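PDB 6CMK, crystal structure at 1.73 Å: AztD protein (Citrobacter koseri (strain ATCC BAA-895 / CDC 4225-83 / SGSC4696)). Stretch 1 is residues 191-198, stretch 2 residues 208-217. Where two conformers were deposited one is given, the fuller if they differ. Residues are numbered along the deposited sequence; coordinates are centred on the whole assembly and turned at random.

Stretch 1, residues 191-198: KRPVGARV
Stretch 2 (208-217) DDALCPGLHG

Residues 191-198 and 208-217 of AztD illustrate how a short antiparallel strand pairing, fixed by backbone hydrogen bonds, is reinforced by side-chain pairs: a salt bridge toward one end and a cation-ring stack at the other. Strand 195-198 runs against the strand that ends at Leu-211 at 153° between N-to-C directions, the axes approaching to 4.7 Å. Register is set by Ala-196 opposite Ala-210 (CA-CA 5.3 Å), a hydrogen-bonded pair in which Ala-196 N donates to Ala-210 O and Ala-210 N to Ala-196 O, both 2.9 Å; their methyls share one face. Next comes the non-hydrogen-bonded pair Gly-195 and Leu-211, CA-CA 4.2 Å. Gly-195 is extended (phi/psi 166/-163), and this closeness depends on its bare CA: an ideal CB would lie 2.4 Å from Ala-210 O, a clash.

Backbone hydrogen bonding continues into the loops. Cys-212 N donates to Val-194 O (3.0 Å, nearly linear at 171°), Val-194 having turned to -110/0. Gly-214 sits at 70/40, a positive phi that favours glycine. Leu-215 N donates to Pro-193 O at 3.0 Å. Leu-215 (chi1 t, chi2 t) supplies the apolar contacts, its CB 4.1 Å from Pro-193 CG and its CD1 4.2 Å from Ala-196 CB.

One residue on from Ala-196, Arg-197 (p, t, p, chi4 106°) presents its guanidinium edge to the carboxylate of Asp-209 (chi1 m): NE to OD1 is 2.8 Å and NH2 to OD2 2.9 Å, a bidentate salt bridge joining charge to directed hydrogen bonding. Beyond it, a water accepts from Val-198 N (3.0 Å) and donates to Asp-208 O (2.7 Å). At the loop end, the guanidinium of Arg-192 (m, t, t) lies flat on the His-216 ring (chi1 t, chi2 -92°), planar pi system against planar pi system, planes at 2° and centres 4.6 Å apart.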

# COMPACT_ATOMS: atom_id res chain seq x y z
N LYS B 191 35.40 -0.29 -16.65
CA LYS B 191 34.81 -1.61 -16.66
C LYS B 191 33.59 -1.63 -15.75
O LYS B 191 33.31 -0.68 -15.02
CB LYS B 191 35.83 -2.65 -16.21
CG LYS B 191 37.05 -2.70 -17.11
CD LYS B 191 37.59 -4.11 -17.23
CE LYS B 191 38.55 -4.23 -18.40
NZ LYS B 191 39.93 -4.54 -17.95
N ARG B 192 32.86 -2.74 -15.79
CA ARG B 192 31.71 -2.87 -14.90
C ARG B 192 32.19 -2.87 -13.45
O ARG B 192 33.33 -3.24 -13.16
CB ARG B 192 30.92 -4.14 -15.22
CG ARG B 192 29.92 -3.95 -16.36
CD ARG B 192 29.11 -5.22 -16.68
NE ARG B 192 28.05 -4.93 -17.65
CZ ARG B 192 27.16 -5.82 -18.08
NH1 ARG B 192 27.18 -7.07 -17.65
NH2 ARG B 192 26.23 -5.45 -18.96
N PRO B 193 31.34 -2.44 -12.53
CA PRO B 193 31.72 -2.50 -11.11
C PRO B 193 31.87 -3.94 -10.64
O PRO B 193 31.42 -4.89 -11.28
CB PRO B 193 30.57 -1.77 -10.40
CG PRO B 193 29.44 -1.73 -11.39
CD PRO B 193 30.05 -1.77 -12.75
N VAL B 194 32.52 -4.09 -9.49
CA VAL B 194 32.98 -5.38 -9.01
C VAL B 194 32.21 -5.87 -7.80
O VAL B 194 32.49 -6.96 -7.29
CB VAL B 194 34.49 -5.35 -8.69
CG1 VAL B 194 35.28 -4.99 -9.93
CG2 VAL B 194 34.79 -4.36 -7.58
N GLY B 195 31.23 -5.10 -7.33
CA GLY B 195 30.45 -5.48 -6.18
C GLY B 195 29.68 -4.28 -5.67
O GLY B 195 29.54 -3.28 -6.38
N ALA B 196 29.19 -4.39 -4.44
CA ALA B 196 28.42 -3.33 -3.81
C ALA B 196 28.79 -3.26 -2.34
O ALA B 196 29.26 -4.24 -1.76
CB ALA B 196 26.91 -3.55 -3.96
N ARG B 197 28.54 -2.10 -1.74
CA ARG B 197 28.80 -1.94 -0.32
C ARG B 197 27.78 -1.01 0.31
O ARG B 197 27.19 -0.15 -0.36
CB ARG B 197 30.21 -1.39 -0.05
CG ARG B 197 30.48 -0.00 -0.62
CD ARG B 197 31.80 0.56 -0.07
NE ARG B 197 32.96 -0.23 -0.46
CZ ARG B 197 33.86 0.13 -1.37
NH1 ARG B 197 33.77 1.28 -2.01
NH2 ARG B 197 34.89 -0.68 -1.64
N VAL B 198 27.58 -1.19 1.60
CA VAL B 198 26.80 -0.26 2.41
C VAL B 198 27.68 0.94 2.75
O VAL B 198 28.85 0.77 3.14
CB VAL B 198 26.29 -0.95 3.68
CG1 VAL B 198 25.50 0.04 4.54
CG2 VAL B 198 25.43 -2.17 3.33
N ASP B 208 31.42 -5.10 5.40
CA ASP B 208 32.27 -5.70 4.38
C ASP B 208 31.70 -5.48 2.99
O ASP B 208 30.48 -5.43 2.78
CB ASP B 208 32.43 -7.20 4.62
CG ASP B 208 33.18 -7.50 5.90
OD1 ASP B 208 33.99 -6.66 6.33
OD2 ASP B 208 32.96 -8.59 6.48
N ASP B 209 32.61 -5.37 2.02
CA ASP B 209 32.21 -5.34 0.62
C ASP B 209 31.54 -6.64 0.22
O ASP B 209 31.99 -7.73 0.58
CB ASP B 209 33.44 -5.10 -0.27
CG ASP B 209 33.99 -3.70 -0.16
OD1 ASP B 209 33.31 -2.84 0.44
OD2 ASP B 209 35.10 -3.45 -0.67
N ALA B 210 30.46 -6.53 -0.53
CA ALA B 210 29.81 -7.67 -1.15
C ALA B 210 30.31 -7.79 -2.58
O ALA B 210 29.86 -7.04 -3.46
CB ALA B 210 28.29 -7.53 -1.11
N LEU B 211 31.22 -8.73 -2.83
CA LEU B 211 31.76 -8.92 -4.17
C LEU B 211 30.71 -9.55 -5.07
O LEU B 211 29.99 -10.47 -4.68
CB LEU B 211 33.02 -9.79 -4.13
CG LEU B 211 34.36 -9.06 -4.20
CD1 LEU B 211 34.52 -8.11 -3.03
CD2 LEU B 211 35.51 -10.05 -4.20
N CYS B 212 30.64 -9.05 -6.30
CA CYS B 212 29.70 -9.51 -7.31
C CYS B 212 30.26 -9.05 -8.65
O CYS B 212 29.92 -7.96 -9.12
CB CYS B 212 28.29 -8.97 -7.07
SG CYS B 212 26.92 -10.09 -7.55
N PRO B 213 31.14 -9.83 -9.27
CA PRO B 213 31.85 -9.36 -10.47
C PRO B 213 30.89 -9.03 -11.60
O PRO B 213 29.92 -9.74 -11.85
CB PRO B 213 32.77 -10.53 -10.83
CG PRO B 213 32.23 -11.71 -10.10
CD PRO B 213 31.56 -11.19 -8.88
N GLY B 214 31.18 -7.93 -12.30
CA GLY B 214 30.39 -7.56 -13.46
C GLY B 214 29.00 -7.10 -13.07
O GLY B 214 28.03 -7.44 -13.75
N LEU B 215 28.89 -6.34 -11.99
CA LEU B 215 27.58 -5.93 -11.49
C LEU B 215 26.90 -4.99 -12.47
O LEU B 215 27.47 -3.97 -12.89
CB LEU B 215 27.75 -5.26 -10.13
CG LEU B 215 26.47 -5.00 -9.33
CD1 LEU B 215 26.78 -5.06 -7.85
CD2 LEU B 215 25.88 -3.65 -9.70
N HIS B 216 25.66 -5.34 -12.84
CA HIS B 216 24.83 -4.50 -13.70
C HIS B 216 23.42 -5.06 -13.69
O HIS B 216 23.23 -6.27 -13.88
CB HIS B 216 25.36 -4.45 -15.13
CG HIS B 216 24.65 -3.45 -16.00
ND1 HIS B 216 23.56 -3.79 -16.77
CD2 HIS B 216 24.86 -2.13 -16.20
CE1 HIS B 216 23.14 -2.72 -17.42
NE2 HIS B 216 23.91 -1.70 -17.09
N GLY B 217 22.43 -4.21 -13.47
CA GLY B 217 21.04 -4.64 -13.34
C GLY B 217 20.55 -4.45 -11.92
O GLY B 217 21.23 -4.80 -10.96
O HOH W 1 29.00 -3.28 3.30